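Local coordinates for protein meso-diaminopimelate dehydrogenase (Clostridium tetani, PDB 3WGY) that probably catalyses the NADP-dependent, reversible oxidative deamination of meso-2,6-diaminopimelate, here in an engineered form with 4-methyl-2-oxovalerate bound, at residues B[314-318]-B[319-323]; B[161-164]-B[165-168]; B[82-86]-B[87-91]; B[17-20]-B[21-25]. The protein carries 6 engineered substitutions. All coordinates share one frame; numbering follows the deposited sequence.

Contact 1: B[314-318]-B[319-323]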
loop_
_atom_site.group_PDB
_atom_site.type_symbol
_atom_site.label_atom_id
_atom_site.label_comp_id
_atom_site.label_asym_id
_atom_site.label_seq_id
_atom_site.Cartn_x
_atom_site.Cartn_y
_atom_site.Cartn_z
ATOM N N SER B 314 -12.180 -3.286 -6.193
ATOM C CA SER B 314 -12.315 -4.619 -6.755
ATOM C C SER B 314 -13.740 -4.994 -7.145
ATOM O O SER B 314 -14.699 -4.581 -6.502
ATOM C CB SER B 314 -11.786 -5.652 -5.758
ATOM O OG SER B 314 -12.028 -6.969 -6.223
ATOM N N PRO B 315 -13.887 -5.771 -8.226
ATOM C CA PRO B 315 -15.206 -6.204 -8.688
ATOM C C PRO B 315 -15.652 -7.456 -7.934
ATOM O O PRO B 315 -16.772 -7.925 -8.104
ATOM C CB PRO B 315 -14.975 -6.473 -10.170
ATOM C CG PRO B 315 -13.587 -7.035 -10.174
ATOM C CD PRO B 315 -12.852 -6.095 -9.226
ATOM N N LYS B 316 -14.765 -7.996 -7.102
ATOM C CA LYS B 316 -15.084 -9.193 -6.330
ATOM C C LYS B 316 -15.940 -8.850 -5.114
ATOM O O LYS B 316 -16.004 -7.699 -4.686
ATOM C CB LYS B 316 -13.797 -9.900 -5.890
ATOM C CG LYS B 316 -13.000 -10.467 -7.052
ATOM C CD LYS B 316 -11.636 -11.002 -6.629
ATOM C CE LYS B 316 -10.868 -11.551 -7.839
ATOM N NZ LYS B 316 -9.457 -11.957 -7.542
ATOM N N THR B 317 -16.617 -9.855 -4.572
ATOM C CA THR B 317 -17.460 -9.643 -3.407
ATOM C C THR B 317 -16.586 -9.667 -2.161
ATOM O O THR B 317 -15.471 -10.203 -2.186
ATOM C CB THR B 317 -18.484 -10.762 -3.251
ATOM O OG1 THR B 317 -17.790 -11.988 -2.987
ATOM C CG2 THR B 317 -19.326 -10.903 -4.518
ATOM N N PRO B 318 -17.084 -9.086 -1.055
ATOM C CA PRO B 318 -16.357 -9.037 0.217
ATOM C C PRO B 318 -15.900 -10.422 0.663
ATOM O O PRO B 318 -14.773 -10.587 1.120
ATOM C CB PRO B 318 -17.382 -8.431 1.164
ATOM C CG PRO B 318 -18.077 -7.459 0.271
ATOM C CD PRO B 318 -18.320 -8.286 -0.969
ATOM N N GLU B 319 -16.777 -11.414 0.518
ATOM C CA GLU B 319 -16.450 -12.784 0.899
ATOM C C GLU B 319 -15.284 -13.334 0.100
ATOM O O GLU B 319 -14.399 -13.983 0.657
ATOM C CB GLU B 319 -17.644 -13.717 0.689
ATOM C CG GLU B 319 -18.679 -13.700 1.785
ATOM C CD GLU B 319 -19.730 -14.785 1.583
ATOM O OE1 GLU B 319 -20.549 -14.665 0.642
ATOM O OE2 GLU B 319 -19.720 -15.767 2.354
ATOM N N GLU B 320 -15.301 -13.091 -1.207
ATOM C CA GLU B 320 -14.253 -13.564 -2.112
ATOM C C GLU B 320 -12.893 -12.968 -1.770
ATOM O O GLU B 320 -11.868 -13.645 -1.854
ATOM C CB GLU B 320 -14.606 -13.208 -3.557
ATOM C CG GLU B 320 -15.710 -14.066 -4.161
ATOM C CD GLU B 320 -16.128 -13.580 -5.540
ATOM O OE1 GLU B 320 -16.643 -14.401 -6.329
ATOM O OE2 GLU B 320 -15.951 -12.375 -5.833
ATOM N N LEU B 321 -12.893 -11.693 -1.398
ATOM C CA LEU B 321 -11.662 -11.012 -1.033
ATOM C C LEU B 321 -11.065 -11.600 0.245
ATOM O O LEU B 321 -9.872 -11.902 0.290
ATOM C CB LEU B 321 -11.922 -9.517 -0.853
ATOM C CG LEU B 321 -12.327 -8.761 -2.123
ATOM C CD1 LEU B 321 -12.420 -7.271 -1.817
ATOM C CD2 LEU B 321 -11.295 -9.007 -3.212
ATOM N N ARG B 322 -11.896 -11.773 1.271
ATOM C CA ARG B 322 -11.445 -12.322 2.549
ATOM C C ARG B 322 -10.936 -13.755 2.435
ATOM O O ARG B 322 -10.073 -14.168 3.202
ATOM C CB ARG B 322 -12.561 -12.259 3.597
ATOM C CG ARG B 322 -12.940 -10.842 4.035
ATOM C CD ARG B 322 -13.881 -10.861 5.240
ATOM N NE ARG B 322 -15.217 -11.366 4.918
ATOM C CZ ARG B 322 -16.215 -10.620 4.451
ATOM N NH1 ARG B 322 -17.392 -11.180 4.187
ATOM N NH2 ARG B 322 -16.051 -9.313 4.262
ATOM N N LYS B 323 -11.461 -14.512 1.479
ATOM C CA LYS B 323 -11.017 -15.891 1.301
ATOM C C LYS B 323 -9.745 -16.031 0.465
ATOM O O LYS B 323 -8.883 -16.851 0.777
ATOM C CB LYS B 323 -12.119 -16.732 0.651
ATOM C CG LYS B 323 -11.646 -18.137 0.282
ATOM C CD LYS B 323 -12.791 -19.093 -0.022
ATOM C CE LYS B 323 -13.488 -18.747 -1.326
ATOM N NZ LYS B 323 -14.444 -19.819 -1.731
HETATM O O HOH W 1 -19.065 -14.448 -2.478
#

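Contact 2: B[161-164]-B[165-168]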
loop_
_atom_site.group_PDB
_atom_site.type_symbol
_atom_site.label_atom_id
_atom_site.label_comp_id
_atom_site.label_asym_id
_atom_site.label_seq_id
_atom_site.Cartn_x
_atom_site.Cartn_y
_atom_site.Cartn_z
ATOM N N ARG B 161 16.161 23.114 -24.235
ATOM C CA ARG B 161 16.046 23.605 -25.604
ATOM C C ARG B 161 16.297 25.108 -25.734
ATOM O O ARG B 161 16.578 25.603 -26.822
ATOM C CB ARG B 161 14.668 23.267 -26.174
ATOM C CG ARG B 161 14.385 21.784 -26.339
ATOM C CD ARG B 161 13.193 21.578 -27.269
ATOM N NE ARG B 161 12.880 20.169 -27.469
ATOM C CZ ARG B 161 12.201 19.420 -26.607
ATOM N NH1 ARG B 161 11.750 19.947 -25.472
ATOM N NH2 ARG B 161 11.980 18.140 -26.879
ATOM N N ARG B 162 16.189 25.831 -24.627
ATOM C CA ARG B 162 16.426 27.272 -24.635
ATOM C C ARG B 162 17.921 27.601 -24.646
ATOM O O ARG B 162 18.320 28.710 -25.008
ATOM C CB ARG B 162 15.781 27.920 -23.404
ATOM C CG ARG B 162 14.325 28.319 -23.579
ATOM C CD ARG B 162 13.696 28.634 -22.233
ATOM N NE ARG B 162 12.560 27.757 -21.970
ATOM C CZ ARG B 162 12.212 27.315 -20.766
ATOM N NH1 ARG B 162 12.915 27.665 -19.694
ATOM N NH2 ARG B 162 11.154 26.525 -20.637
ATOM N N VAL B 163 18.742 26.633 -24.250
ATOM C CA VAL B 163 20.191 26.825 -24.192
ATOM C C VAL B 163 20.837 26.943 -25.566
ATOM O O VAL B 163 20.571 26.145 -26.468
ATOM C CB VAL B 163 20.865 25.682 -23.394
ATOM C CG1 VAL B 163 22.389 25.785 -23.488
ATOM C CG2 VAL B 163 20.415 25.748 -21.941
ATOM N N GLN B 164 21.695 27.949 -25.711
ATOM C CA GLN B 164 22.388 28.205 -26.969
ATOM C C GLN B 164 23.185 26.976 -27.374
ATOM O O GLN B 164 23.925 26.410 -26.567
ATOM C CB GLN B 164 23.326 29.410 -26.816
ATOM C CG GLN B 164 22.630 30.699 -26.371
ATOM C CD GLN B 164 21.952 31.446 -27.517
ATOM O OE1 GLN B 164 21.083 32.294 -27.295
ATOM N NE2 GLN B 164 22.362 31.144 -28.746
ATOM N N GLY B 165 23.020 26.551 -28.623
ATOM C CA GLY B 165 23.749 25.394 -29.109
ATOM C C GLY B 165 22.999 24.078 -29.018
ATOM O O GLY B 165 23.455 23.064 -29.547
ATOM N N VAL B 166 21.852 24.087 -28.345
ATOM C CA VAL B 166 21.040 22.881 -28.189
ATOM C C VAL B 166 19.941 22.776 -29.246
ATOM O O VAL B 166 19.002 23.565 -29.246
ATOM C CB VAL B 166 20.370 22.836 -26.797
ATOM C CG1 VAL B 166 19.360 21.689 -26.735
ATOM C CG2 VAL B 166 21.433 22.670 -25.717
ATOM N N LYS B 167 20.072 21.799 -30.139
ATOM C CA LYS B 167 19.086 21.549 -31.191
ATOM C C LYS B 167 17.827 20.956 -30.577
ATOM O O LYS B 167 16.713 21.457 -30.757
ATOM C CB LYS B 167 19.632 20.538 -32.199
ATOM C CG LYS B 167 20.476 21.118 -33.296
ATOM C CD LYS B 167 19.713 21.130 -34.607
ATOM C CE LYS B 167 19.429 19.716 -35.086
ATOM N NZ LYS B 167 18.719 19.720 -36.398
ATOM N N ASN B 168 18.023 19.855 -29.866
ATOM C CA ASN B 168 16.928 19.161 -29.230
ATOM C C ASN B 168 17.494 18.422 -28.020
ATOM O O ASN B 168 18.709 18.317 -27.867
ATOM C CB ASN B 168 16.298 18.188 -30.237
ATOM C CG ASN B 168 14.934 17.712 -29.802
ATOM O OD1 ASN B 168 14.386 18.200 -28.818
ATOM N ND2 ASN B 168 14.370 16.760 -30.537
HETATM O O HOH W 2 16.744 24.477 -29.205
#

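Contact 3: B[82-86]-B[87-91]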
loop_
_atom_site.group_PDB
_atom_site.type_symbol
_atom_site.label_atom_id
_atom_site.label_comp_id
_atom_site.label_asym_id
_atom_site.label_seq_id
_atom_site.Cartn_x
_atom_site.Cartn_y
_atom_site.Cartn_z
ATOM N N MET B 82 -17.419 21.954 -14.351
ATOM C CA MET B 82 -18.493 21.947 -15.330
ATOM C C MET B 82 -19.101 20.561 -15.518
ATOM O O MET B 82 -20.307 20.436 -15.749
ATOM C CB MET B 82 -17.990 22.477 -16.672
ATOM C CG MET B 82 -17.327 23.851 -16.597
ATOM S SD MET B 82 -18.220 25.072 -15.582
ATOM C CE MET B 82 -19.806 25.173 -16.447
ATOM N N ILE B 83 -18.276 19.520 -15.424
ATOM C CA ILE B 83 -18.760 18.150 -15.584
ATOM C C ILE B 83 -19.391 17.639 -14.288
ATOM O O ILE B 83 -20.341 16.856 -14.318
ATOM C CB ILE B 83 -17.619 17.163 -15.939
ATOM C CG1 ILE B 83 -16.661 17.787 -16.954
ATOM C CG2 ILE B 83 -18.215 15.862 -16.484
ATOM C CD1 ILE B 83 -17.288 18.164 -18.267
ATOM N N ALA B 84 -18.849 18.077 -13.156
ATOM C CA ALA B 84 -19.342 17.647 -11.850
ATOM C C ALA B 84 -20.815 17.965 -11.620
ATOM O O ALA B 84 -21.504 17.232 -10.912
ATOM C CB ALA B 84 -18.498 18.268 -10.739
ATOM N N SER B 85 -21.293 19.058 -12.208
ATOM C CA SER B 85 -22.690 19.448 -12.051
ATOM C C SER B 85 -23.610 18.546 -12.846
ATOM O O SER B 85 -24.830 18.651 -12.743
ATOM C CB SER B 85 -22.903 20.889 -12.518
ATOM O OG SER B 85 -22.253 21.811 -11.663
ATOM N N GLN B 86 -23.031 17.648 -13.631
ATOM C CA GLN B 86 -23.840 16.771 -14.461
ATOM C C GLN B 86 -23.530 15.293 -14.310
ATOM O O GLN B 86 -24.371 14.451 -14.625
ATOM C CB GLN B 86 -23.673 17.175 -15.925
ATOM C CG GLN B 86 -23.983 18.638 -16.190
ATOM C CD GLN B 86 -23.570 19.086 -17.578
ATOM O OE1 GLN B 86 -22.384 19.085 -17.919
ATOM N NE2 GLN B 86 -24.548 19.474 -18.389
ATOM N N PHE B 87 -22.329 14.967 -13.843
ATOM C CA PHE B 87 -21.959 13.563 -13.676
ATOM C C PHE B 87 -21.111 13.362 -12.438
ATOM O O PHE B 87 -20.630 14.321 -11.840
ATOM C CB PHE B 87 -21.141 13.053 -14.874
ATOM C CG PHE B 87 -21.770 13.319 -16.216
ATOM C CD1 PHE B 87 -21.717 14.583 -16.787
ATOM C CD2 PHE B 87 -22.404 12.296 -16.915
ATOM C CE1 PHE B 87 -22.291 14.828 -18.039
ATOM C CE2 PHE B 87 -22.977 12.532 -18.163
ATOM C CZ PHE B 87 -22.920 13.800 -18.725
ATOM N N ASN B 88 -20.946 12.103 -12.043
ATOM C CA ASN B 88 -20.077 11.785 -10.918
ATOM C C ASN B 88 -18.743 11.810 -11.643
ATOM O O ASN B 88 -18.640 11.286 -12.746
ATOM C CB ASN B 88 -20.357 10.383 -10.389
ATOM C CG ASN B 88 -21.740 10.250 -9.801
ATOM O OD1 ASN B 88 -22.141 11.039 -8.951
ATOM N ND2 ASN B 88 -22.473 9.238 -10.241
ATOM N N THR B 89 -17.722 12.413 -11.058
ATOM C CA THR B 89 -16.457 12.485 -11.771
ATOM C C THR B 89 -15.250 11.886 -11.079
ATOM O O THR B 89 -15.248 11.674 -9.869
ATOM C CB THR B 89 -16.110 13.930 -12.096
ATOM O OG1 THR B 89 -15.906 14.649 -10.872
ATOM C CG2 THR B 89 -17.236 14.574 -12.891
ATOM N N VAL B 90 -14.227 11.620 -11.884
ATOM C CA VAL B 90 -12.959 11.081 -11.424
ATOM C C VAL B 90 -11.883 11.860 -12.172
ATOM O O VAL B 90 -11.903 11.921 -13.402
ATOM C CB VAL B 90 -12.813 9.574 -11.767
ATOM C CG1 VAL B 90 -11.365 9.133 -11.573
ATOM C CG2 VAL B 90 -13.729 8.740 -10.879
ATOM N N ASP B 91 -10.960 12.476 -11.439
ATOM C CA ASP B 91 -9.882 13.218 -12.084
ATOM C C ASP B 91 -8.540 12.950 -11.410
ATOM O O ASP B 91 -8.474 12.360 -10.326
ATOM C CB ASP B 91 -10.166 14.726 -12.096
ATOM C CG ASP B 91 -10.056 15.364 -10.723
ATOM O OD1 ASP B 91 -9.039 15.136 -10.032
ATOM O OD2 ASP B 91 -10.983 16.115 -10.339
#

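Contact 4: B[17-20]-B[21-25]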
loop_
_atom_site.group_PDB
_atom_site.type_symbol
_atom_site.label_atom_id
_atom_site.label_comp_id
_atom_site.label_asym_id
_atom_site.label_seq_id
_atom_site.Cartn_x
_atom_site.Cartn_y
_atom_site.Cartn_z
ATOM N N LYS B 17 -6.801 7.913 -24.101
ATOM C CA LYS B 17 -6.536 6.700 -24.872
ATOM C C LYS B 17 -6.177 5.555 -23.930
ATOM O O LYS B 17 -6.583 4.413 -24.143
ATOM C CB LYS B 17 -5.383 6.923 -25.861
ATOM C CG LYS B 17 -5.734 7.738 -27.085
ATOM C CD LYS B 17 -4.523 7.867 -27.998
ATOM C CE LYS B 17 -4.899 8.444 -29.355
ATOM N NZ LYS B 17 -5.578 9.769 -29.254
ATOM N N GLY B 18 -5.406 5.865 -22.892
ATOM C CA GLY B 18 -5.025 4.850 -21.925
ATOM C C GLY B 18 -6.232 4.326 -21.166
ATOM O O GLY B 18 -6.311 3.136 -20.846
ATOM N N VAL B 19 -7.175 5.217 -20.872
ATOM C CA VAL B 19 -8.384 4.836 -20.152
ATOM C C VAL B 19 -9.234 3.908 -21.009
ATOM O O VAL B 19 -9.750 2.898 -20.525
ATOM C CB VAL B 19 -9.219 6.072 -19.769
ATOM C CG1 VAL B 19 -10.568 5.643 -19.218
ATOM C CG2 VAL B 19 -8.475 6.887 -18.731
ATOM N N GLU B 20 -9.382 4.258 -22.285
ATOM C CA GLU B 20 -10.167 3.442 -23.198
ATOM C C GLU B 20 -9.599 2.032 -23.227
ATOM O O GLU B 20 -10.340 1.053 -23.223
ATOM C CB GLU B 20 -10.142 4.035 -24.610
ATOM C CG GLU B 20 -10.709 3.109 -25.681
ATOM C CD GLU B 20 -10.748 3.761 -27.047
ATOM O OE1 GLU B 20 -9.724 4.354 -27.460
ATOM O OE2 GLU B 20 -11.798 3.672 -27.708
ATOM N N LYS B 21 -8.273 1.939 -23.252
ATOM C CA LYS B 21 -7.598 0.648 -23.271
ATOM C C LYS B 21 -7.854 -0.152 -22.003
ATOM O O LYS B 21 -8.239 -1.319 -22.062
ATOM C CB LYS B 21 -6.090 0.838 -23.455
ATOM C CG LYS B 21 -5.634 0.577 -24.867
ATOM C CD LYS B 21 -4.233 1.095 -25.135
ATOM C CE LYS B 21 -4.144 1.554 -26.588
ATOM N NZ LYS B 21 -2.759 1.837 -27.057
ATOM N N ALA B 22 -7.644 0.479 -20.858
ATOM C CA ALA B 22 -7.837 -0.195 -19.587
ATOM C C ALA B 22 -9.262 -0.714 -19.402
ATOM O O ALA B 22 -9.468 -1.776 -18.812
ATOM C CB ALA B 22 -7.467 0.739 -18.448
ATOM N N ILE B 23 -10.243 0.029 -19.901
ATOM C CA ILE B 23 -11.624 -0.393 -19.763
ATOM C C ILE B 23 -11.838 -1.745 -20.434
ATOM O O ILE B 23 -12.751 -2.478 -20.070
ATOM C CB ILE B 23 -12.591 0.658 -20.350
ATOM C CG1 ILE B 23 -12.586 1.910 -19.470
ATOM C CG2 ILE B 23 -14.000 0.100 -20.411
ATOM C CD1 ILE B 23 -13.441 3.029 -19.996
ATOM N N LYS B 24 -10.987 -2.083 -21.398
ATOM C CA LYS B 24 -11.090 -3.365 -22.093
ATOM C C LYS B 24 -10.642 -4.514 -21.188
ATOM O O LYS B 24 -11.021 -5.670 -21.408
ATOM C CB LYS B 24 -10.237 -3.361 -23.367
ATOM C CG LYS B 24 -10.679 -2.355 -24.427
ATOM C CD LYS B 24 -9.720 -2.371 -25.613
ATOM C CE LYS B 24 -10.144 -1.386 -26.691
ATOM N NZ LYS B 24 -11.459 -1.750 -27.292
ATOM N N GLN B 25 -9.830 -4.190 -20.180
ATOM C CA GLN B 25 -9.339 -5.184 -19.225
ATOM C C GLN B 25 -10.320 -5.355 -18.063
ATOM O O GLN B 25 -10.046 -6.095 -17.123
ATOM C CB GLN B 25 -7.972 -4.767 -18.651
ATOM C CG GLN B 25 -6.871 -4.557 -19.675
ATOM C CD GLN B 25 -5.501 -4.373 -19.034
ATOM O OE1 GLN B 25 -5.339 -3.604 -18.081
ATOM N NE2 GLN B 25 -4.501 -5.073 -19.567
#

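Contact 1: B[314-318]-B[319-323]
Thr317 and Glu320 face each other across the first turn of helix 318-324, each side chain taking up the other's backbone N-H. Glu320 OE2 accepts from Thr317 N at 2.9 Å, with an N-H...O angle of 165°. The donor comes to the anti side of that oxygen and lies 34° out of the carboxylate plane. In return Thr317 OG1 receives Glu320 N over a longer 3.3 Å. With chi1 at 65°, OG1 sits between the backbone N and the carbonyl carbon of its own residue, which turns it into the opening of the helix, and the Glu320 chain, extended beyond CG, passes it at a slant, CG 3.2 Å from OG1. This reciprocal pair is a capping box with Thr317 as N-cap. A water lies 2.8 Å from the same OG1. Just upstream, Ser314 OG accepts from Lys316 N, which makes an ST turn just ahead of the cap. Lys316 crosses Glu320 at about a right angle, its CB 3.3 Å from Glu320 OE2, while its extended chain carries NZ away to salt bridges with Glu324 and with Glu136 of the second subunit. Leu321 CD2 lies against Lys316 CB, 3.8 Å off, and against the Ser314 hydroxyl. Arg322, bent at its third torsion, folds its guanidinium back so that Pro318 O stands 3.6 Å above its plane, over the centre; Arg322 NH2 touches Pro318 CB at 3.5 Å. Phe103 of the second subunit adds a cation-pi contact to this arginine, and Leu321 packs on Leu306 of that subunit.

Contact 2: B[161-164]-B[165-168]
Val163 and Val166 meet at the tightly packed end of this reversal of the chain, where the directions before and after differ by 168°. Their side chains cross obliquely, Val163 CB 3.8 Å from Val166 CG2, and both are buried, with helix 211-219 packed against them. Directly beside this pair Val166 N donates to Val163 O at 3.1 Å, from well off the carbonyl plane. Gly165 takes a positive phi, at which a CB would run into the carbonyl oxygen of Gln164.

The more exposed side is polar. There Arg161 and Asn168 run alongside each other in the same direction, the two flat groups turned 37° against each other. Arg161 NE donates to Asn168 OD1 at 2.8 Å through a bent N-H...O angle of 137°, and Arg161 NH2 adds a weak bond of 3.1 Å to the same oxygen. Asn168 puts its CG anti to the backbone N, bringing OD1 to the arginine, while ND2 is held by Glu237. Lys167 and Asn168 are together opposite Val204, a classic beta bulge. The bond from Val166 N to Val163 O and the positive phi of Gly165 mark residues 163-166 as a type II beta turn, which links helix 154-162 to strand 166-175 in the C-terminal domain.

Contact 3: B[82-86]-B[87-91]
Ile83 touches both Phe87 and Thr89 through one methyl group: its CG2 lies 3.7 Å from Phe87 CD1 and 3.9 Å from Thr89 CG2. In each case the side chains cross at a slant. CG2, anti to the backbone N of Ile83, is the branch that meets both partners. The carbonyl of the same residue makes the polar part of the contact. Ile83 O takes Phe87 N at 2.8 Å, with a C=O...N angle of 168°, and also Gln86 N at 2.9 Å, so two N-H groups grip one oxygen between the helix and the strand. That oxygen also lies in the plane of the Phe87 ring, at its edge, whereas Gln86 O stands over one ring face. Ala84 CA approaches Phe87 O at 3.6 Å in a CA-H...O contact. The unit is a helix-to-strand connection of the Rossmann-like nucleotide-binding domain, delivering the chain into strand 88-90 of the parallel sheet. In the next shell, Met66 of strand 65-68 packs on Ile83 and Phe87, and Val63 also touches the phenylalanine. Met106 of helix 99-113 covers Ala84 and Thr89. Thr89 OG1 hydrogen-bonds Ser117 OG on the neighbouring strand 116-118, while Thr89 CG2 is directed at Ala84 and lies 3.9 Å from Ala84 N.

Contact 4: B[17-20]-B[21-25]
The carbonyl oxygens of Lys17, Gly18 and Val19 accept from the N-H groups of Lys21, Ala22 and Ile23 in three consecutive i to i+4 hydrogen bonds, the signature of a regular alpha-helix. Lys21 N to Lys17 O measures 3.1 Å, Ala22 N to Gly18 O 3.0 Å and Ile23 N to Val19 O 3.0 Å. The two further bonds, Lys24 N to Lys21 O and Gln25 N to Ala22 O, are of the i to i+3 kind.

Among the side chains, Val19 and Ile23 stand one turn apart on the same buried flank and cross at an angle, Val19 CG1 4.0 Å from Ile23 CD1. Ile23 CG1 also rests 3.2 Å from Val19 O; a chi1 of -70° lays it beside its own backbone N, back along the helix. Glu20 is extended beyond CG, and Lys24 bends at chi4. Their charged ends, Glu20 OE2 and Lys24 NZ, stay 5.4 Å apart and are not in contact, though a weak attraction between the opposite charges is possible, while Glu20 OE1 bonds to Tyr12 OH. Lys24 CG meanwhile lies 3.6 Å from Glu20 O.

Gln25 NE2 reaches Asn258 O of the second subunit. As the helix of the beta-alpha-beta unit 5-10, 14-23, 29-36, which follows a glycine-rich turn consistent with a Rossmann dinucleotide-binding motif, this segment sets Ile23 on Ile7 and Leu31 of the two strands and packs Val19 and Ala22 on Val285 of helix 276-296.

Overall arrangement
From the N terminus the order is contact 4, contact 3, contact 2, contact 1, strictly in series: none nests in or crosses another, and each joins adjoining residues instead of closing a long loop. Contact 4 lies within the first helix of the parallel-sheet domain, and contact 3 leads another helix of that domain into strand 88-90; their centres are 19 Å apart. Contact 2 turns the chain from helix 154-162 into the mixed sheet, about 42 Å from contact 3 between centres. Contact 1 starts the last helix, 54 Å from contact 2 between centres and across the chain's centre. Contacts 1 and 4 both touch the second subunit.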